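Local coordinates for putative calcium binding protein (Streptomyces coelicolor, PDB 3AKA) that binds calcium ions through EF-hand loops and probably takes part in calcium-mediated regulation in this bacterium, at residues Lys31-Glu36 with Leu124-Val129. Sequence-based numbering, arbitrary orientation.
Sequences KALLAE and LTAFGV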
loop_
_atom_site.group_PDB
_atom_site.type_symbol
_atom_site.label_atom_id
_atom_site.label_comp_id
_atom_site.label_asym_id
_atom_site.label_seq_id
_atom_site.Cartn_x
_atom_site.Cartn_y
_atom_site.Cartn_z
ATOM N N LYS A 31 10.348 -3.241 -4.065
ATOM C CA LYS A 31 11.136 -3.881 -5.135
ATOM C C LYS A 31 10.217 -4.290 -6.308
ATOM O O LYS A 31 10.555 -4.068 -7.471
ATOM C CB LYS A 31 11.875 -5.104 -4.595
ATOM C CG LYS A 31 12.774 -5.769 -5.610
ATOM C CD LYS A 31 13.493 -6.949 -4.956
ATOM C CE LYS A 31 13.293 -8.202 -5.788
ATOM N NZ LYS A 31 14.346 -9.271 -5.541
ATOM N N ALA A 32 9.052 -4.852 -5.988
ATOM C CA ALA A 32 8.110 -5.289 -7.043
ATOM C C ALA A 32 7.590 -4.116 -7.862
ATOM O O ALA A 32 7.453 -4.205 -9.091
ATOM C CB ALA A 32 6.935 -6.046 -6.421
ATOM N N LEU A 33 7.250 -3.023 -7.174
ATOM C CA LEU A 33 6.692 -1.866 -7.880
ATOM C C LEU A 33 7.739 -1.263 -8.799
ATOM O O LEU A 33 7.446 -0.931 -9.938
ATOM C CB LEU A 33 6.137 -0.820 -6.913
ATOM C CG LEU A 33 5.454 0.383 -7.565
ATOM C CD1 LEU A 33 4.134 0.006 -8.189
ATOM C CD2 LEU A 33 5.254 1.516 -6.548
ATOM N N LEU A 34 8.975 -1.133 -8.313
ATOM C CA LEU A 34 10.043 -0.559 -9.112
ATOM C C LEU A 34 10.325 -1.416 -10.359
ATOM O O LEU A 34 10.523 -0.899 -11.456
ATOM C CB LEU A 34 11.303 -0.398 -8.253
ATOM C CG LEU A 34 11.141 0.652 -7.144
ATOM C CD1 LEU A 34 12.295 0.618 -6.124
ATOM C CD2 LEU A 34 11.004 2.073 -7.737
ATOM N N ALA A 35 10.319 -2.736 -10.176
ATOM C CA ALA A 35 10.517 -3.672 -11.288
ATOM C C ALA A 35 9.413 -3.514 -12.334
ATOM O O ALA A 35 9.679 -3.542 -13.562
ATOM C CB ALA A 35 10.554 -5.105 -10.761
ATOM N N GLU A 36 8.174 -3.351 -11.862
ATOM C CA GLU A 36 7.024 -3.258 -12.747
ATOM C C GLU A 36 7.208 -2.066 -13.680
ATOM O O GLU A 36 6.930 -2.156 -14.856
ATOM C CB GLU A 36 5.712 -3.139 -11.940
ATOM C CG GLU A 36 4.445 -2.853 -12.773
ATOM C CD GLU A 36 4.182 -3.905 -13.827
ATOM O OE1 GLU A 36 4.313 -5.104 -13.507
ATOM O OE2 GLU A 36 3.801 -3.530 -14.948
ATOM N N LEU A 124 -1.155 -1.969 -8.425
ATOM C CA LEU A 124 -1.879 -2.902 -7.592
ATOM C C LEU A 124 -1.400 -4.333 -7.824
ATOM O O LEU A 124 -1.230 -5.105 -6.847
ATOM C CB LEU A 124 -3.394 -2.735 -7.838
ATOM C CG LEU A 124 -3.940 -1.392 -7.349
ATOM C CD1 LEU A 124 -5.427 -1.348 -7.650
ATOM C CD2 LEU A 124 -3.683 -1.250 -5.859
ATOM N N THR A 125 -1.141 -4.690 -9.078
ATOM C CA THR A 125 -0.662 -6.062 -9.366
ATOM C C THR A 125 0.741 -6.281 -8.792
ATOM O O THR A 125 1.048 -7.369 -8.318
ATOM C CB THR A 125 -0.670 -6.445 -10.854
ATOM O OG1 THR A 125 0.286 -5.644 -11.583
ATOM C CG2 THR A 125 -2.088 -6.331 -11.432
ATOM N N ALA A 126 1.584 -5.250 -8.835
ATOM C CA ALA A 126 2.869 -5.315 -8.109
ATOM C C ALA A 126 2.736 -5.668 -6.625
ATOM O O ALA A 126 3.640 -6.310 -6.053
ATOM C CB ALA A 126 3.660 -4.040 -8.290
ATOM N N PHE A 127 1.626 -5.242 -6.006
ATOM C CA PHE A 127 1.289 -5.513 -4.600
ATOM C C PHE A 127 0.400 -6.735 -4.425
ATOM O O PHE A 127 -0.242 -6.913 -3.373
ATOM C CB PHE A 127 0.593 -4.294 -3.956
ATOM C CG PHE A 127 1.390 -3.021 -4.033
ATOM C CD1 PHE A 127 2.794 -3.039 -3.925
ATOM C CD2 PHE A 127 0.730 -1.798 -4.221
ATOM C CE1 PHE A 127 3.543 -1.849 -4.017
ATOM C CE2 PHE A 127 1.431 -0.619 -4.274
ATOM C CZ PHE A 127 2.858 -0.641 -4.169
ATOM N N GLY A 128 0.341 -7.567 -5.464
ATOM C CA GLY A 128 -0.276 -8.892 -5.338
ATOM C C GLY A 128 -1.731 -9.023 -5.725
ATOM O O GLY A 128 -2.321 -10.098 -5.592
ATOM N N VAL A 129 -2.331 -7.936 -6.199
ATOM C CA VAL A 129 -3.750 -7.967 -6.594
ATOM C C VAL A 129 -3.796 -8.632 -7.972
ATOM O O VAL A 129 -3.048 -8.240 -8.858
ATOM C CB VAL A 129 -4.381 -6.546 -6.641
ATOM C CG1 VAL A 129 -5.920 -6.603 -7.006
ATOM C CG2 VAL A 129 -4.189 -5.822 -5.306
HETATM O O HOH W 1 3.560 -6.166 -11.318
#
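Ala126 presses its methyl group into the backbone of helix 23-37, its CB lying 3.8 Å from CA of Leu33 and 4.3 Å from CB of Glu36. Ala32 answers from the other segment: its CB makes a close van der Waals contact, not a hydrogen bond, with the carbonyl O of Ala126 at 3.3 Å, and meets Ala126 CB at 4.3 Å. Two alanines suit this crossing because a single methyl on each side lets the chains come close: the CA atoms of Leu33 and Ala126 are 5.2 Å apart. Leu33 extends the contact from Ala126 to the Phe127 ring. Its chi1 (-176°) sets CG anti to the backbone N, and chi2 (71°) then turns CD1 to Ala126 CB and CD2 to within 4.0 Å of CZ of Phe127. The ring meets this leucine obliquely, and its CE1 also touches Leu33 CB. Beyond, Leu33 packs on Ala103 and Val106 of helix 89-107 and on Leu49 of helix 44-64, which bury it. At the polar edge Glu36 OE2 forms a salt bridge with NE of Arg122, three residues before Thr125 on helix 117-126, whereas Thr125 OG1 hydrogen-bonds to the carbonyl O of Arg122 within its own helix. A water bridges Glu36 OE1 and Thr125 OG1 only secondarily, its leg to Thr125 weak. Thr125 binds calcium in a structure of this protein, though that ion is not bound to this chain here. Phe127 sits where the helix ends in a Schellman motif, with Val129 N hydrogen-bonded to Leu124 O and Gly128 N to Thr125 O; glycine readily adopts the positive phi required at Gly128. Small methyls thus allow close approach, and a salt bridge links the helices at the edge.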